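Local coordinates for protein formyltransferase (Francisella tularensis subsp. tularensis, PDB 4NV1) that belongs to the formyltransferase family, pairing an alpha/beta domain built on a mixed sheet with a C-terminal dimerization region, and holds dTDP-4-amino-4,6-dideoxyglucose in its pocket, at residues L89-H94 with D167-N172; R13-D18 with K153-E158. All blocks are in the same frame, centred on the assembly; numbering follows the deposited sequence.

In the fold
Both contacts draw on helix 147-170, which packs against the mixed sheet. Interaction 1 sets the C-terminal end of this helix and the residues just after it over strand 89-94, and interaction 2 joins an earlier turn to helix 13-24; their centres lie about 16 Å apart. They meet where the carboxylate of E158 packs against the end of the strand, with OE2 3.3 Å from the carbonyl O of I93. Interaction 2 is near the ligand pocket: the side chain of Q155 lies about 5 Å from the bound dTDP-4-amino-4,6-dideoxyglucose, and the neighbouring N12 and H75 belong to that pocket. Along the chain the segments of the two contacts alternate.

Interaction 1 (L89-H94 with D167-N172); sequences LCINIH and DDILNN
In both I91 and I169 the CG2 methyl stands anti to the backbone N and CG1 anti to the carbonyl carbon (chi1 -67° and -66°), and in I91 the chain then runs on extended (chi2 169°), which carries CD1 out from the strand toward the helix. The two isoleucines reach toward each other tip to tip, CD1 of I91 lying 3.8 Å from CG2 of I169 and 4.2 Å from its CG1. One methyl rests against the branched part of the opposing side chain, a purely apolar meeting of two buried residues whose CA atoms are 9.3 Å apart. L89, two residues before I91 on the strand, meets N172, just past the helix end, at a slant, with the CD2 methyl of L89 4.1 Å from OD1 of the N172 amide, a loose contact at the more open margin. N172 has positive phi in a Schellman motif, its N bonded to the O of I169. No hydrogen bond links the two segments, so the join rests mainly on the isoleucine pair. This is helix-on-sheet packing of the alpha/beta domain, I169 of the last turn being directed at the strand side chains. Around it, strand 89-94 lies between strands 70-74 and 117-123, bonded through its backbone to G71 and S73 on the former and H122 on the latter, while I134 of strand 133-139 touches both I91 and I169 and L70 receives L170.

Interaction 2 (R13-D18 with K153-E158); sequences RTILSD and KVQKKE
This is a small helix-to-helix contact between the start of helix 13-24 and the first half of helix 147-170, two helices that pack beside each other against the sheet, and it is built around one side chain, Q155. The CA atoms of I15 and Q155 are 8.2 Å apart, and the gap is bridged mainly by the glutamine. With CG anti to its own backbone N (chi1 -159°) and the chain extended beyond it (chi2 172°), Q155 stretches across toward the first turn of helix 13-24. Its aliphatic part and its amide find different partners there. CG lies 3.9 Å from CD1 of I15, whose terminal methyl meets the glutamine chain at an oblique angle. Farther out, OE1 comes up to T14, 3.4 Å from CG2 and 3.8 Å from CB, so the amide oxygen meets carbon atoms of the threonine and no hydrogen bond joins the two segments. The contact grades from buried at I15 to solvent-exposed at T14. E158, one turn after Q155, points toward helix 13-24, but its OE1 comes no nearer to that segment than 4.6 Å from CD1 of I15 and is instead hydrogen-bonded to NE2 of H75. N12, just before the helix, touches Q155 and offers OD1 to the backbone N of I15. N12 and H75 both line the dTDP-4-amino-4,6-dideoxyglucose pocket, which the contact therefore borders. I15 also reaches C74 of strand 70-74 and V159 of helix 147-170, while the side chains of V154, K157 and E158 pack on strand 117-123.

Interaction 1 (L89-H94 with D167-N172)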
loop_
_atom_site.group_PDB
_atom_site.type_symbol
_atom_site.label_atom_id
_atom_site.label_comp_id
_atom_site.label_asym_id
_atom_site.label_seq_id
_atom_site.Cartn_x
_atom_site.Cartn_y
_atom_site.Cartn_z
ATOM N N LEU A 89 -38.958 16.638 -15.603
ATOM C CA LEU A 89 -37.723 17.126 -15.027
ATOM C C LEU A 89 -36.933 16.053 -14.281
ATOM O O LEU A 89 -37.361 15.528 -13.251
ATOM C CB LEU A 89 -38.089 18.273 -14.079
ATOM C CG LEU A 89 -37.006 18.977 -13.295
ATOM C CD1 LEU A 89 -35.950 19.439 -14.274
ATOM C CD2 LEU A 89 -37.640 20.148 -12.546
ATOM N N CYS A 90 -35.743 15.778 -14.779
ATOM C CA CYS A 90 -34.847 14.741 -14.252
ATOM C C CYS A 90 -33.534 15.469 -13.894
ATOM O O CYS A 90 -32.992 16.274 -14.649
ATOM C CB CYS A 90 -34.589 13.692 -15.334
ATOM S SG CYS A 90 -36.138 12.870 -15.766
ATOM N N ILE A 91 -33.097 15.233 -12.680
ATOM C CA ILE A 91 -31.917 15.879 -12.146
ATOM C C ILE A 91 -30.940 14.810 -11.667
ATOM O O ILE A 91 -31.309 13.815 -11.050
ATOM C CB ILE A 91 -32.348 16.869 -11.078
ATOM C CG1 ILE A 91 -33.153 18.009 -11.794
ATOM C CG2 ILE A 91 -31.195 17.269 -10.182
ATOM C CD1 ILE A 91 -33.854 18.903 -10.806
ATOM N N ASN A 92 -29.714 15.000 -12.111
ATOM C CA ASN A 92 -28.618 14.118 -11.763
ATOM C C ASN A 92 -27.751 14.711 -10.672
ATOM O O ASN A 92 -27.401 15.886 -10.699
ATOM C CB ASN A 92 -27.785 13.923 -13.009
ATOM C CG ASN A 92 -26.750 12.804 -12.878
ATOM O OD1 ASN A 92 -25.862 12.764 -13.672
ATOM N ND2 ASN A 92 -26.919 11.863 -11.968
ATOM N N ILE A 93 -27.364 13.875 -9.726
ATOM C CA ILE A 93 -26.523 14.273 -8.637
ATOM C C ILE A 93 -25.294 13.443 -8.905
ATOM O O ILE A 93 -25.334 12.202 -8.824
ATOM C CB ILE A 93 -27.219 13.975 -7.300
ATOM C CG1 ILE A 93 -28.451 14.882 -7.137
ATOM C CG2 ILE A 93 -26.304 14.206 -6.100
ATOM C CD1 ILE A 93 -29.785 14.263 -7.424
ATOM N N HIS A 94 -24.207 14.145 -9.225
ATOM C CA HIS A 94 -23.065 13.566 -9.950
ATOM C C HIS A 94 -21.727 13.749 -9.206
ATOM O O HIS A 94 -21.355 14.888 -8.908
ATOM C CB HIS A 94 -23.025 14.237 -11.330
ATOM C CG HIS A 94 -21.841 13.899 -12.169
ATOM N ND1 HIS A 94 -21.531 12.611 -12.568
ATOM C CD2 HIS A 94 -20.907 14.702 -12.733
ATOM C CE1 HIS A 94 -20.429 12.630 -13.297
ATOM N NE2 HIS A 94 -20.033 13.890 -13.421
ATOM N N ASP A 167 -35.213 21.853 -1.467
ATOM C CA ASP A 167 -36.371 22.776 -1.349
ATOM C C ASP A 167 -36.697 23.605 -2.596
ATOM O O ASP A 167 -37.832 23.593 -3.118
ATOM C CB ASP A 167 -36.259 23.664 -0.101
ATOM C CG ASP A 167 -36.500 22.877 1.175
ATOM O OD1 ASP A 167 -37.005 21.713 1.155
ATOM O OD2 ASP A 167 -36.136 23.390 2.251
ATOM N N ASP A 168 -35.662 24.207 -3.148
ATOM C CA ASP A 168 -35.820 25.002 -4.348
ATOM C C ASP A 168 -36.337 24.174 -5.503
ATOM O O ASP A 168 -37.173 24.622 -6.307
ATOM C CB ASP A 168 -34.487 25.574 -4.842
ATOM C CG ASP A 168 -33.935 26.692 -3.965
ATOM O OD1 ASP A 168 -32.837 27.197 -4.306
ATOM O OD2 ASP A 168 -34.566 27.057 -2.946
ATOM N N ILE A 169 -35.754 22.992 -5.648
ATOM C CA ILE A 169 -36.225 22.101 -6.674
ATOM C C ILE A 169 -37.675 21.652 -6.403
ATOM O O ILE A 169 -38.430 21.505 -7.336
ATOM C CB ILE A 169 -35.311 20.853 -6.816
ATOM C CG1 ILE A 169 -33.919 21.198 -7.316
ATOM C CG2 ILE A 169 -35.934 19.798 -7.708
ATOM C CD1 ILE A 169 -32.802 20.208 -6.953
ATOM N N LEU A 170 -38.051 21.309 -5.176
ATOM C CA LEU A 170 -39.432 20.860 -4.970
ATOM C C LEU A 170 -40.383 22.057 -5.186
ATOM O O LEU A 170 -41.562 21.903 -5.547
ATOM C CB LEU A 170 -39.607 20.323 -3.557
ATOM C CG LEU A 170 -38.773 19.105 -3.190
ATOM C CD1 LEU A 170 -38.921 18.696 -1.737
ATOM C CD2 LEU A 170 -39.195 17.945 -4.068
ATOM N N ASN A 171 -39.851 23.258 -4.959
ATOM C CA ASN A 171 -40.620 24.462 -5.201
ATOM C C ASN A 171 -40.594 24.884 -6.606
ATOM O O ASN A 171 -41.246 25.847 -6.927
ATOM C CB ASN A 171 -40.229 25.587 -4.259
ATOM C CG ASN A 171 -40.670 25.241 -2.851
ATOM O OD1 ASN A 171 -41.711 24.571 -2.667
ATOM N ND2 ASN A 171 -39.865 25.604 -1.862
ATOM N N ASN A 172 -39.960 24.083 -7.449
ATOM C CA ASN A 172 -39.803 24.403 -8.834
ATOM C C ASN A 172 -39.333 25.853 -9.180
ATOM O O ASN A 172 -39.718 26.380 -10.224
ATOM C CB ASN A 172 -41.098 24.138 -9.556
ATOM C CG ASN A 172 -40.850 23.931 -11.022
ATOM O OD1 ASN A 172 -39.820 23.412 -11.415
ATOM N ND2 ASN A 172 -41.763 24.386 -11.847
#

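Interaction 2 (R13-D18 with K153-E158)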
loop_
_atom_site.group_PDB
_atom_site.type_symbol
_atom_site.label_atom_id
_atom_site.label_comp_id
_atom_site.label_asym_id
_atom_site.label_seq_id
_atom_site.Cartn_x
_atom_site.Cartn_y
_atom_site.Cartn_z
ATOM N N ARG A 13 -26.017 2.237 -1.691
ATOM C CA ARG A 13 -26.688 2.094 -0.414
ATOM C C ARG A 13 -26.607 3.376 0.355
ATOM O O ARG A 13 -27.538 3.726 1.084
ATOM C CB ARG A 13 -25.979 0.996 0.386
ATOM C CG ARG A 13 -25.834 1.178 1.900
ATOM C CD ARG A 13 -26.932 0.499 2.719
ATOM N NE ARG A 13 -26.693 -0.945 2.890
ATOM C CZ ARG A 13 -27.032 -1.920 2.036
ATOM N NH1 ARG A 13 -27.662 -1.689 0.894
ATOM N NH2 ARG A 13 -26.746 -3.178 2.332
ATOM N N THR A 14 -25.436 4.019 0.314
ATOM C CA THR A 14 -25.253 5.193 1.174
ATOM C C THR A 14 -26.120 6.361 0.690
ATOM O O THR A 14 -26.841 6.999 1.455
ATOM C CB THR A 14 -23.759 5.559 1.304
ATOM O OG1 THR A 14 -23.240 4.801 2.402
ATOM C CG2 THR A 14 -23.557 7.034 1.626
ATOM N N ILE A 15 -26.025 6.634 -0.602
ATOM C CA ILE A 15 -26.924 7.580 -1.264
ATOM C C ILE A 15 -28.395 7.237 -1.032
ATOM O O ILE A 15 -29.196 8.139 -0.695
ATOM C CB ILE A 15 -26.617 7.571 -2.766
ATOM C CG1 ILE A 15 -25.240 8.210 -3.015
ATOM C CG2 ILE A 15 -27.723 8.213 -3.618
ATOM C CD1 ILE A 15 -25.025 9.575 -2.362
ATOM N N LEU A 16 -28.752 5.951 -1.175
ATOM C CA LEU A 16 -30.150 5.522 -0.932
ATOM C C LEU A 16 -30.558 5.917 0.482
ATOM O O LEU A 16 -31.635 6.502 0.728
ATOM C CB LEU A 16 -30.401 4.014 -1.156
ATOM C CG LEU A 16 -31.778 3.535 -0.632
ATOM C CD1 LEU A 16 -32.872 4.300 -1.374
ATOM C CD2 LEU A 16 -32.048 2.026 -0.706
ATOM N N SER A 17 -29.679 5.604 1.425
ATOM C CA SER A 17 -29.930 5.987 2.825
ATOM C C SER A 17 -29.986 7.512 3.104
ATOM O O SER A 17 -30.798 7.995 3.911
ATOM C CB SER A 17 -28.835 5.343 3.695
ATOM O OG SER A 17 -29.167 5.561 5.034
ATOM N N ASP A 18 -29.123 8.289 2.469
ATOM C CA ASP A 18 -29.150 9.761 2.690
ATOM C C ASP A 18 -30.395 10.476 2.143
ATOM O O ASP A 18 -31.082 11.233 2.860
ATOM C CB ASP A 18 -27.864 10.393 2.184
ATOM C CG ASP A 18 -26.672 10.102 3.112
ATOM O OD1 ASP A 18 -26.900 9.736 4.285
ATOM O OD2 ASP A 18 -25.494 10.229 2.700
ATOM N N LYS A 153 -14.959 12.207 -0.242
ATOM C CA LYS A 153 -15.214 13.651 -0.115
ATOM C C LYS A 153 -16.264 14.100 -1.099
ATOM O O LYS A 153 -17.053 14.964 -0.746
ATOM C CB LYS A 153 -13.970 14.540 -0.355
ATOM C CG LYS A 153 -13.241 14.869 0.928
ATOM C CD LYS A 153 -11.724 14.764 0.818
ATOM C CE LYS A 153 -11.213 15.619 -0.292
ATOM N NZ LYS A 153 -9.970 16.298 0.128
ATOM N N VAL A 154 -16.238 13.557 -2.311
ATOM C CA VAL A 154 -17.115 13.993 -3.397
ATOM C C VAL A 154 -18.543 13.581 -3.036
ATOM O O VAL A 154 -19.473 14.409 -3.037
ATOM C CB VAL A 154 -16.626 13.496 -4.761
ATOM C CG1 VAL A 154 -17.660 13.621 -5.844
ATOM C CG2 VAL A 154 -15.396 14.333 -5.179
ATOM N N GLN A 155 -18.653 12.368 -2.525
ATOM C CA GLN A 155 -19.942 11.811 -2.157
ATOM C C GLN A 155 -20.600 12.601 -1.083
ATOM O O GLN A 155 -21.748 13.007 -1.213
ATOM C CB GLN A 155 -19.853 10.312 -1.837
ATOM C CG GLN A 155 -21.153 9.585 -1.941
ATOM C CD GLN A 155 -20.997 8.065 -1.798
ATOM O OE1 GLN A 155 -21.186 7.533 -0.708
ATOM N NE2 GLN A 155 -20.659 7.381 -2.873
ATOM N N LYS A 156 -19.896 12.874 -0.011
ATOM C CA LYS A 156 -20.377 13.784 0.998
ATOM C C LYS A 156 -20.722 15.194 0.496
ATOM O O LYS A 156 -21.679 15.833 0.950
ATOM C CB LYS A 156 -19.248 13.906 2.005
ATOM C CG LYS A 156 -19.597 14.636 3.279
ATOM C CD LYS A 156 -18.779 14.069 4.434
ATOM C CE LYS A 156 -18.888 12.541 4.510
ATOM N NZ LYS A 156 -17.567 11.833 4.595
ATOM N N LYS A 157 -19.973 15.706 -0.470
ATOM C CA LYS A 157 -20.303 17.039 -0.999
ATOM C C LYS A 157 -21.642 16.941 -1.758
ATOM O O LYS A 157 -22.545 17.753 -1.611
ATOM C CB LYS A 157 -19.158 17.509 -1.895
ATOM C CG LYS A 157 -19.398 18.870 -2.546
ATOM C CD LYS A 157 -19.537 19.957 -1.483
ATOM C CE LYS A 157 -18.246 20.212 -0.750
ATOM N NZ LYS A 157 -18.588 20.972 0.474
ATOM N N GLU A 158 -21.791 15.878 -2.522
ATOM C CA GLU A 158 -23.010 15.562 -3.236
ATOM C C GLU A 158 -24.200 15.664 -2.354
ATOM O O GLU A 158 -25.095 16.369 -2.737
ATOM C CB GLU A 158 -23.047 14.163 -3.797
ATOM C CG GLU A 158 -22.303 13.937 -5.105
ATOM C CD GLU A 158 -22.346 12.463 -5.493
ATOM O OE1 GLU A 158 -21.703 11.674 -4.752
ATOM O OE2 GLU A 158 -22.982 12.079 -6.516
#